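Local coordinates for protein putative hydroxymethylglutaryl-CoA synthase (Streptococcus mutans, PDB 3SQZ) that binds coenzyme A and probably acts as a hydroxymethylglutaryl-CoA synthase, an acyltransferase of the thiolase fold, at residues S147-L152 against G314-G319; K237-M242 against K272-G277; F264-P269 against A337-G342. All coordinates share one frame; numbering follows the deposited sequence. Where two conformers were deposited one is given.

In the fold
From the N terminus, residues 147-152 come first, and interaction 1 closes a long loop when helix 315-326 returns to pack on helix 147-161. Within that loop lies the shorter one of interaction 2, which joins helix 232-254 to helix 271-279 beside coenzyme A. Interaction 3 crosses both: strand 263-266 lies inside each loop, whereas its partner strand 335-342 follows helix 315-326. The strand pair of interaction 3 touches both helix pairs. Thr-149 OG1 is hydrogen-bonded to Ser-340 OG, Leu-268 N to Ser-315 OG, and Tyr-239 OH of interaction 2 to His-267 O. The two helix pairs are thereby joined to the last two strands of the sheet, on its two faces.

Interaction 1: S147-L152 against G314-G319; sequences SATAAL and GSLFLG
The ring of Phe-317 lies between the two helices and meets three side chains of 147-152. Ala-148 CB approaches obliquely, 3.7 Å from Phe-317 CE2, and Leu-152 CD2 reaches Phe-317 CE1 at 4.0 Å, also obliquely. Between them, Thr-149 OG1 lies at the ring edge, near the ring plane, 3.8 Å from Phe-317 CZ. The phenyl group is set here by chi1 of -58°, with CG beside the backbone N and anti to the carbonyl carbon. Leu-316, the preceding residue, adds a methyl to one face of the ring: its CD2 stands 3.8 Å above the plane near the rim, and the same CD2 is 4.1 Å from Thr-149 OG1. Helices 147-161 and 315-326 correspond to the buried central helix layer of the thiolase fold, with the predicted nucleophilic position, Cys-145, just ahead of the first. Their short segments pass 10.7 Å apart with axes at 72°, so side chains make the contact. Thr-149 OG1 is hydrogen-bonded to Ser-340 OG. Farther out, Phe-350 of strand 346-354 touches Thr-149, Leu-316 and Phe-317, while Ile-192 and Met-194 of strand 188-198 pack on Phe-317 and Val-196 packs on Leu-152.

Interaction 2: K237-M242 against K272-G277; sequences KQYLDM and KLALKG. With COA (coenzyme A), chain D.
Apolar contact between helices 232-254 and 271-279 is led by Tyr-239 and Leu-273, which lie alongside one another, pointing opposite ways. Leu-273 CD2 makes a CH-pi contact over one face of the tyrosine ring, 3.6 Å from the centroid and 18° off the normal. With chi1 of -176°, CG of Leu-273 is anti to its backbone N and the isobutyl group lies along the aromatic face. Tyr-239 was deposited in two conformers, so the finest details of its ring are tentative. At the ring edge, near its plane, comes Gly-277 CA, 4.3 Å from Tyr-239 CE1. Leu-240 reaches across with one methyl, its CD2 lying 3.7 Å from Gly-277 N; Gly-277, with no side chain, lets this methyl reach the backbone.

Most polar contacts run to coenzyme A. Lys-276 extends straight beyond CG and its NZ donates to O7A of the 3'-phosphate at 2.6 Å. Lys-272, bent at all three torsions beyond chi1, brings its NZ to O8A of that phosphate at 2.9 Å and makes a weak bond to the ester oxygen O3B. Two ammonium groups thus grip one phosphate, and Lys-272 NZ also donates to Gly-70 O. At the other end of the cofactor the thiol atom S1P is 3.6 Å from Leu-273 CD2, so one helix turn serves both ends of the ligand. Tyr-239 OH, by contrast, turns to the protein and is hydrogen-bonded to His-267 O.

The segments run at 34° to each other. Tyr-239 also packs on Phe-266 of strand 263-266 and meets Phe-339 of strand 335-342 edge-to-face, while Ala-274 packs against Phe-298 of helix 288-302.

Interaction 3: F264-P269 against A337-G342; sequences FCFHLP and ALFSYG
Strand 263-266, outermost at one end of the mixed sheet, pairs in parallel with strand 335-342 and leads directly into His-267, the predicted proton donor/acceptor. Cys-265 bonds to 337-342 through both its N and its O: the N donates to Ala-337 O at 2.8 Å and the O accepts from Phe-339 N at 2.9 Å. The ladder ends with His-267 N donating to Phe-339 O at 3.1 Å, a bond bent to 136° at the hydrogen as the first strand gives way to loop.

On one face of the sheet, Ala-337 CB sits over the centre of the Phe-264 ring in a CH-pi contact, 3.7 Å from its centroid. Phe-339 CB meets the edge of that ring at Phe-264 CE1, 3.9 Å away, and Phe-266 crosses the Phe-339 side chain at about a right angle. Cys-265 and Leu-338 point to the other face, where Cys-265 touches helix 315-326.

Beyond the strand, chi1 of 171° sets the His-267 imidazole against Tyr-341. Tyr-341 O lies over one ring face, 3.9 Å from His-267 CD2, and Pro-269 CD covers the opposite face, 3.4 Å above its plane. His-267 was deposited in two conformers; residue 145, the predicted acyl-thioester position, is oxidised to 3-sulfinoalanine. The N-H bond to Phe-339 O anchors the backbone where the His-267 side chain departs, and in the conformer described Tyr-341 O and Pro-269 CD probably limit the tilt of the ring.

Interaction 1: S147-L152 against G314-G319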
loop_
_atom_site.group_PDB
_atom_site.type_symbol
_atom_site.label_atom_id
_atom_site.label_comp_id
_atom_site.label_asym_id
_atom_site.label_seq_id
_atom_site.Cartn_x
_atom_site.Cartn_y
_atom_site.Cartn_z
ATOM N N SER A 147 4.848 7.223 -3.380
ATOM C CA SER A 147 6.268 6.918 -3.522
ATOM C C SER A 147 6.640 5.483 -3.875
ATOM O O SER A 147 7.725 5.272 -4.409
ATOM C CB SER A 147 7.032 7.359 -2.275
ATOM O OG SER A 147 6.539 6.648 -1.158
ATOM N N ALA A 148 5.794 4.496 -3.588
ATOM C CA ALA A 148 6.163 3.138 -3.979
ATOM C C ALA A 148 6.239 2.973 -5.490
ATOM O O ALA A 148 6.940 2.087 -5.984
ATOM C CB ALA A 148 5.246 2.100 -3.365
ATOM N N THR A 149 5.521 3.822 -6.220
ATOM C CA THR A 149 5.597 3.816 -7.675
ATOM C C THR A 149 6.985 4.213 -8.173
ATOM O O THR A 149 7.529 3.594 -9.092
ATOM C CB THR A 149 4.515 4.731 -8.253
ATOM O OG1 THR A 149 3.248 4.178 -7.893
ATOM C CG2 THR A 149 4.616 4.841 -9.765
ATOM N N ALA A 150 7.564 5.241 -7.561
ATOM C CA ALA A 150 8.934 5.642 -7.885
ATOM C C ALA A 150 9.922 4.558 -7.458
ATOM O O ALA A 150 10.886 4.273 -8.175
ATOM C CB ALA A 150 9.280 6.975 -7.232
ATOM N N ALA A 151 9.679 3.935 -6.308
ATOM C CA ALA A 151 10.542 2.859 -5.841
ATOM C C ALA A 151 10.561 1.710 -6.839
ATOM O O ALA A 151 11.619 1.166 -7.157
ATOM C CB ALA A 151 10.075 2.368 -4.474
ATOM N N LEU A 152 9.385 1.329 -7.317
ATOM C CA LEU A 152 9.276 0.250 -8.276
ATOM C C LEU A 152 9.993 0.594 -9.573
ATOM O O LEU A 152 10.635 -0.254 -10.183
ATOM C CB LEU A 152 7.804 -0.036 -8.547
ATOM C CG LEU A 152 7.447 -1.350 -9.218
ATOM C CD1 LEU A 152 7.918 -2.505 -8.348
ATOM C CD2 LEU A 152 5.948 -1.423 -9.418
ATOM N N GLY A 314 0.954 1.698 0.153
ATOM C CA GLY A 314 0.681 0.352 -0.299
ATOM C C GLY A 314 -0.672 0.154 -0.949
ATOM O O GLY A 314 -0.931 -0.915 -1.499
ATOM N N SER A 315 -1.537 1.165 -0.934
ATOM C CA SER A 315 -2.932 0.917 -1.282
ATOM C C SER A 315 -3.146 0.501 -2.739
ATOM O O SER A 315 -3.913 -0.423 -3.001
ATOM C CB SER A 315 -3.806 2.109 -0.918
ATOM O OG SER A 315 -3.494 3.213 -1.742
ATOM N N LEU A 316 -2.459 1.150 -3.677
ATOM C CA LEU A 316 -2.549 0.776 -5.083
ATOM C C LEU A 316 -2.141 -0.686 -5.264
ATOM O O LEU A 316 -2.777 -1.445 -6.004
ATOM C CB LEU A 316 -1.627 1.669 -5.913
ATOM C CG LEU A 316 -1.435 1.295 -7.387
ATOM C CD1 LEU A 316 -2.737 1.369 -8.178
ATOM C CD2 LEU A 316 -0.377 2.196 -8.014
ATOM N N PHE A 317 -1.081 -1.090 -4.573
ATOM C CA PHE A 317 -0.505 -2.416 -4.738
ATOM C C PHE A 317 -1.288 -3.496 -4.014
ATOM O O PHE A 317 -1.347 -4.628 -4.475
ATOM C CB PHE A 317 0.973 -2.371 -4.375
ATOM C CG PHE A 317 1.704 -1.381 -5.210
ATOM C CD1 PHE A 317 2.011 -1.690 -6.521
ATOM C CD2 PHE A 317 1.966 -0.095 -4.744
ATOM C CE1 PHE A 317 2.624 -0.765 -7.342
ATOM C CE2 PHE A 317 2.586 0.839 -5.559
ATOM C CZ PHE A 317 2.919 0.501 -6.858
ATOM N N LEU A 318 -1.927 -3.128 -2.909
ATOM C CA LEU A 318 -2.894 -4.005 -2.267
ATOM C C LEU A 318 -4.057 -4.277 -3.232
ATOM O O LEU A 318 -4.543 -5.402 -3.327
ATOM C CB LEU A 318 -3.394 -3.390 -0.956
ATOM C CG LEU A 318 -4.463 -4.202 -0.214
ATOM C CD1 LEU A 318 -3.947 -5.580 0.181
ATOM C CD2 LEU A 318 -4.942 -3.429 1.006
ATOM N N GLY A 319 -4.508 -3.248 -3.945
ATOM C CA GLY A 319 -5.548 -3.445 -4.939
ATOM C C GLY A 319 -5.098 -4.345 -6.077
ATOM O O GLY A 319 -5.875 -5.174 -6.564
#

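Interaction 2: K237-M242 against K272-G277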
loop_
_atom_site.group_PDB
_atom_site.type_symbol
_atom_site.label_atom_id
_atom_site.label_comp_id
_atom_site.label_asym_id
_atom_site.label_seq_id
_atom_site.Cartn_x
_atom_site.Cartn_y
_atom_site.Cartn_z
ATOM N N LYS A 237 -11.354 15.940 -5.670
ATOM C CA LYS A 237 -11.370 16.665 -6.936
ATOM C C LYS A 237 -9.998 16.657 -7.613
ATOM O O LYS A 237 -9.896 16.502 -8.832
ATOM C CB LYS A 237 -11.841 18.103 -6.727
ATOM C CG LYS A 237 -11.874 18.949 -7.997
ATOM N N GLN A 238 -8.941 16.831 -6.825
ATOM C CA GLN A 238 -7.588 16.858 -7.373
ATOM C C GLN A 238 -7.134 15.472 -7.812
ATOM O O GLN A 238 -6.461 15.328 -8.834
ATOM C CB GLN A 238 -6.622 17.481 -6.374
ATOM C CG GLN A 238 -6.861 18.967 -6.211
ATOM C CD GLN A 238 -6.585 19.731 -7.487
ATOM O OE1 GLN A 238 -5.534 19.564 -8.107
ATOM N NE2 GLN A 238 -7.540 20.559 -7.902
ATOM N N TYR A 239 -7.478 14.456 -7.030
ATOM C CA TYR A 239 -7.218 13.057 -7.412
ATOM C C TYR A 239 -7.839 12.811 -8.790
ATOM O O TYR A 239 -7.187 12.272 -9.691
ATOM C CB TYR A 239 -7.765 12.098 -6.323
ATOM C CG TYR A 239 -7.852 10.572 -6.578
ATOM C CD1 TYR A 239 -8.788 10.041 -7.466
ATOM C CD2 TYR A 239 -7.070 9.661 -5.844
ATOM C CE1 TYR A 239 -8.911 8.653 -7.657
ATOM C CE2 TYR A 239 -7.186 8.265 -6.032
ATOM C CZ TYR A 239 -8.107 7.764 -6.939
ATOM O OH TYR A 239 -8.240 6.393 -7.133
ATOM N N LEU A 240 -9.096 13.213 -8.957
ATOM C CA LEU A 240 -9.799 12.974 -10.218
ATOM C C LEU A 240 -9.260 13.804 -11.380
ATOM O O LEU A 240 -9.199 13.319 -12.509
ATOM C CB LEU A 240 -11.307 13.177 -10.047
ATOM C CG LEU A 240 -11.970 12.176 -9.103
ATOM C CD1 LEU A 240 -13.410 12.576 -8.820
ATOM C CD2 LEU A 240 -11.917 10.767 -9.683
ATOM N N ASP A 241 -8.851 15.043 -11.117
ATOM C CA ASP A 241 -8.302 15.869 -12.190
ATOM C C ASP A 241 -6.909 15.412 -12.628
ATOM O O ASP A 241 -6.585 15.431 -13.817
ATOM C CB ASP A 241 -8.272 17.346 -11.811
ATOM C CG ASP A 241 -7.903 18.223 -12.989
ATOM O OD1 ASP A 241 -8.712 18.298 -13.937
ATOM O OD2 ASP A 241 -6.805 18.819 -12.980
ATOM N N MET A 242 -6.074 15.012 -11.674
ATOM C CA MET A 242 -4.771 14.483 -12.036
ATOM C C MET A 242 -4.912 13.145 -12.750
ATOM O O MET A 242 -4.153 12.850 -13.666
ATOM C CB MET A 242 -3.865 14.400 -10.817
ATOM C CG MET A 242 -3.542 15.779 -10.282
ATOM S SD MET A 242 -2.194 15.803 -9.102
ATOM C CE MET A 242 -0.774 15.477 -10.146
ATOM N N LYS A 272 -14.660 3.941 -2.470
ATOM C CA LYS A 272 -15.492 4.875 -3.230
ATOM C C LYS A 272 -14.664 5.823 -4.113
ATOM O O LYS A 272 -15.068 6.124 -5.239
ATOM C CB LYS A 272 -16.432 5.659 -2.308
ATOM C CG LYS A 272 -17.190 6.797 -2.991
ATOM C CD LYS A 272 -18.179 6.307 -4.052
ATOM C CE LYS A 272 -19.401 5.632 -3.443
ATOM N NZ LYS A 272 -20.210 6.554 -2.593
ATOM N N LEU A 273 -13.514 6.291 -3.626
ATOM C CA LEU A 273 -12.694 7.183 -4.445
ATOM C C LEU A 273 -12.185 6.467 -5.693
ATOM O O LEU A 273 -12.192 7.028 -6.786
ATOM C CB LEU A 273 -11.536 7.780 -3.643
ATOM C CG LEU A 273 -10.695 8.799 -4.420
ATOM C CD1 LEU A 273 -11.570 9.935 -4.936
ATOM C CD2 LEU A 273 -9.575 9.350 -3.550
ATOM N N ALA A 274 -11.755 5.221 -5.525
ATOM C CA ALA A 274 -11.293 4.436 -6.658
ATOM C C ALA A 274 -12.424 4.211 -7.661
ATOM O O ALA A 274 -12.201 4.225 -8.868
ATOM C CB ALA A 274 -10.719 3.117 -6.200
ATOM N N LEU A 275 -13.640 3.986 -7.160
ATOM C CA LEU A 275 -14.803 3.839 -8.037
ATOM C C LEU A 275 -15.056 5.120 -8.841
ATOM O O LEU A 275 -15.369 5.069 -10.029
ATOM C CB LEU A 275 -16.041 3.448 -7.228
ATOM C CG LEU A 275 -17.354 3.342 -8.008
ATOM C CD1 LEU A 275 -17.272 2.288 -9.110
ATOM C CD2 LEU A 275 -18.500 3.048 -7.048
ATOM N N LYS A 276 -14.919 6.271 -8.193
ATOM C CA LYS A 276 -15.021 7.537 -8.907
ATOM C C LYS A 276 -13.953 7.637 -9.998
ATOM O O LYS A 276 -14.225 8.115 -11.097
ATOM C CB LYS A 276 -14.918 8.714 -7.940
ATOM C CG LYS A 276 -16.113 8.855 -7.025
ATOM C CD LYS A 276 -15.937 10.041 -6.098
ATOM C CE LYS A 276 -17.153 10.229 -5.207
ATOM N NZ LYS A 276 -16.985 11.441 -4.363
ATOM N N GLY A 277 -12.745 7.172 -9.695
ATOM C CA GLY A 277 -11.669 7.181 -10.673
ATOM C C GLY A 277 -11.991 6.285 -11.857
ATOM O O GLY A 277 -11.827 6.666 -13.017
HETATM N N1A COA D . -25.865 6.505 2.925
HETATM C C2A COA D . -25.030 6.382 1.872
HETATM N N3A COA D . -24.000 7.289 1.694
HETATM C C4A COA D . -23.836 8.302 2.587
HETATM C C5A COA D . -24.696 8.438 3.677
HETATM C C6A COA D . -25.696 7.556 3.849
HETATM N N6A COA D . -26.583 7.678 4.968
HETATM N N7A COA D . -24.305 9.531 4.406
HETATM C C8A COA D . -23.242 10.076 3.806
HETATM N N9A COA D . -22.974 9.298 2.651
HETATM C C1B COA D . -21.819 9.442 1.777
HETATM C C2B COA D . -21.729 10.405 0.561
HETATM O O2B COA D . -22.725 11.003 -0.138
HETATM C C3B COA D . -20.344 10.072 0.033
HETATM O O3B COA D . -20.060 9.534 -1.197
HETATM P P3B COA D . -20.107 10.365 -2.499
HETATM O O7A COA D . -18.826 11.275 -2.567
HETATM O O8A COA D . -20.089 9.297 -3.637
HETATM O O9A COA D . -21.367 11.191 -2.535
HETATM C C4B COA D . -19.613 9.757 1.282
HETATM O O4B COA D . -20.506 8.824 1.922
HETATM C C5B COA D . -18.692 10.682 2.002
HETATM O O5B COA D . -19.532 11.680 2.516
HETATM P P1A COA D . -18.917 12.889 3.331
HETATM O O1A COA D . -17.833 13.635 2.456
HETATM O O2A COA D . -20.024 13.833 3.756
HETATM O O3A COA D . -18.212 12.234 4.601
HETATM P P2A COA D . -17.111 12.953 5.492
HETATM O O4A COA D . -17.378 14.502 5.583
HETATM O O5A COA D . -17.119 12.343 6.875
HETATM O O6A COA D . -15.677 12.726 4.821
HETATM C CBP COA D . -13.937 11.578 3.572
HETATM C CCP COA D . -15.372 11.602 4.038
HETATM C CDP COA D . -13.690 12.767 2.707
HETATM C CEP COA D . -13.660 10.323 2.779
HETATM C CAP COA D . -13.067 11.615 4.796
HETATM O OAP COA D . -13.080 10.423 5.473
HETATM C C9P COA D . -11.648 12.060 4.499
HETATM O O9P COA D . -11.354 13.229 4.274
HETATM N N8P COA D . -10.626 10.999 4.550
HETATM C C7P COA D . -9.262 11.246 4.124
HETATM C C6P COA D . -9.105 11.392 2.624
HETATM C C5P COA D . -7.647 11.506 2.178
HETATM O O5P COA D . -6.745 11.091 2.869
HETATM N N4P COA D . -7.368 12.036 0.870
HETATM C C3P COA D . -5.985 12.059 0.371
HETATM C C2P COA D . -5.663 11.119 -0.757
HETATM S S1P COA D . -6.805 11.091 -2.099
#

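Interaction 3: F264-P269 against A337-G342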
loop_
_atom_site.group_PDB
_atom_site.type_symbol
_atom_site.label_atom_id
_atom_site.label_comp_id
_atom_site.label_asym_id
_atom_site.label_seq_id
_atom_site.Cartn_x
_atom_site.Cartn_y
_atom_site.Cartn_z
ATOM N N PHE A 264 -7.899 -2.063 -14.680
ATOM C CA PHE A 264 -7.303 -0.799 -14.258
ATOM C C PHE A 264 -7.282 -0.781 -12.733
ATOM O O PHE A 264 -8.311 -1.043 -12.103
ATOM C CB PHE A 264 -8.125 0.382 -14.800
ATOM C CG PHE A 264 -7.291 1.583 -15.219
ATOM C CD1 PHE A 264 -6.516 2.263 -14.293
ATOM C CD2 PHE A 264 -7.301 2.043 -16.534
ATOM C CE1 PHE A 264 -5.744 3.361 -14.669
ATOM C CE2 PHE A 264 -6.540 3.147 -16.919
ATOM C CZ PHE A 264 -5.764 3.815 -15.983
ATOM N N CYS A 265 -6.119 -0.505 -12.143
ATOM C CA CYS A 265 -5.965 -0.418 -10.686
ATOM C C CYS A 265 -5.734 1.026 -10.275
ATOM O O CYS A 265 -5.024 1.764 -10.957
ATOM C CB CYS A 265 -4.783 -1.254 -10.211
ATOM S SG CYS A 265 -5.015 -3.024 -10.408
ATOM N N PHE A 266 -6.321 1.400 -9.144
ATOM C CA PHE A 266 -6.263 2.760 -8.636
ATOM C C PHE A 266 -5.742 2.806 -7.220
ATOM O O PHE A 266 -5.891 1.865 -6.455
ATOM C CB PHE A 266 -7.659 3.381 -8.648
ATOM C CG PHE A 266 -8.297 3.370 -9.998
ATOM C CD1 PHE A 266 -8.175 4.455 -10.849
ATOM C CD2 PHE A 266 -8.982 2.250 -10.441
ATOM C CE1 PHE A 266 -8.741 4.429 -12.111
ATOM C CE2 PHE A 266 -9.546 2.216 -11.705
ATOM C CZ PHE A 266 -9.434 3.310 -12.540
ATOM N N HIS A 267 -5.150 3.923 -6.843
ATOM C CA HIS A 267 -4.833 4.190 -5.460
ATOM C C HIS A 267 -6.122 4.062 -4.630
ATOM O O HIS A 267 -7.192 4.487 -5.097
ATOM C CB HIS A 267 -4.230 5.591 -5.355
ATOM C CG HIS A 267 -4.070 6.062 -3.952
ATOM N ND1 HIS A 267 -3.479 5.286 -2.978
ATOM C CD2 HIS A 267 -4.444 7.212 -3.348
ATOM C CE1 HIS A 267 -3.500 5.942 -1.832
ATOM N NE2 HIS A 267 -4.076 7.113 -2.030
ATOM N N LEU A 268 -6.022 3.514 -3.420
ATOM C CA LEU A 268 -7.191 3.086 -2.642
ATOM C C LEU A 268 -7.224 3.611 -1.202
ATOM O O LEU A 268 -7.132 2.846 -0.241
ATOM C CB LEU A 268 -7.272 1.550 -2.638
ATOM C CG LEU A 268 -8.079 0.933 -3.774
ATOM C CD1 LEU A 268 -7.767 -0.543 -3.936
ATOM C CD2 LEU A 268 -9.551 1.138 -3.489
ATOM N N PRO A 269 -7.372 4.927 -1.036
ATOM C CA PRO A 269 -7.527 5.449 0.329
ATOM C C PRO A 269 -8.872 5.039 0.922
ATOM O O PRO A 269 -8.994 4.885 2.130
ATOM C CB PRO A 269 -7.443 6.966 0.139
ATOM C CG PRO A 269 -7.873 7.192 -1.271
ATOM C CD PRO A 269 -7.438 5.983 -2.058
ATOM N N ALA A 337 -3.332 -1.541 -16.354
ATOM C CA ALA A 337 -2.925 -0.150 -16.181
ATOM C C ALA A 337 -3.111 0.225 -14.725
ATOM O O ALA A 337 -4.104 -0.163 -14.099
ATOM C CB ALA A 337 -3.746 0.762 -17.069
ATOM N N LEU A 338 -2.158 0.982 -14.195
ATOM C CA LEU A 338 -2.168 1.379 -12.796
ATOM C C LEU A 338 -2.055 2.900 -12.671
ATOM O O LEU A 338 -1.209 3.530 -13.325
ATOM C CB LEU A 338 -1.021 0.701 -12.040
ATOM C CG LEU A 338 -1.077 -0.832 -12.007
ATOM C CD1 LEU A 338 -0.227 -1.451 -13.113
ATOM C CD2 LEU A 338 -0.649 -1.350 -10.649
ATOM N N PHE A 339 -2.913 3.477 -11.829
ATOM C CA PHE A 339 -2.921 4.907 -11.547
ATOM C C PHE A 339 -2.513 5.152 -10.115
ATOM O O PHE A 339 -3.259 4.829 -9.180
ATOM C CB PHE A 339 -4.300 5.535 -11.739
ATOM C CG PHE A 339 -4.393 6.940 -11.168
ATOM C CD1 PHE A 339 -3.700 7.989 -11.765
ATOM C CD2 PHE A 339 -5.146 7.210 -10.037
ATOM C CE1 PHE A 339 -3.770 9.281 -11.255
ATOM C CE2 PHE A 339 -5.212 8.502 -9.529
ATOM C CZ PHE A 339 -4.528 9.537 -10.137
ATOM N N SER A 340 -1.329 5.716 -9.946
ATOM C CA SER A 340 -0.813 6.051 -8.631
ATOM C C SER A 340 -1.029 7.527 -8.347
ATOM O O SER A 340 -0.873 8.361 -9.232
ATOM C CB SER A 340 0.678 5.709 -8.573
ATOM O OG SER A 340 1.245 6.001 -7.306
ATOM N N TYR A 341 -1.420 7.830 -7.115
ATOM C CA TYR A 341 -1.577 9.201 -6.656
ATOM C C TYR A 341 -0.926 9.361 -5.299
ATOM O O TYR A 341 -0.920 8.440 -4.474
ATOM C CB TYR A 341 -3.063 9.572 -6.542
ATOM C CG TYR A 341 -3.353 11.006 -6.089
ATOM C CD1 TYR A 341 -3.322 12.061 -6.995
ATOM C CD2 TYR A 341 -3.669 11.296 -4.764
ATOM C CE1 TYR A 341 -3.592 13.358 -6.597
ATOM C CE2 TYR A 341 -3.946 12.602 -4.351
ATOM C CZ TYR A 341 -3.896 13.631 -5.273
ATOM O OH TYR A 341 -4.157 14.934 -4.902
ATOM N N GLY A 342 -0.376 10.543 -5.075
ATOM C CA GLY A 342 0.032 10.968 -3.753
ATOM C C GLY A 342 -0.376 12.416 -3.590
ATOM O O GLY A 342 -0.193 13.229 -4.492
#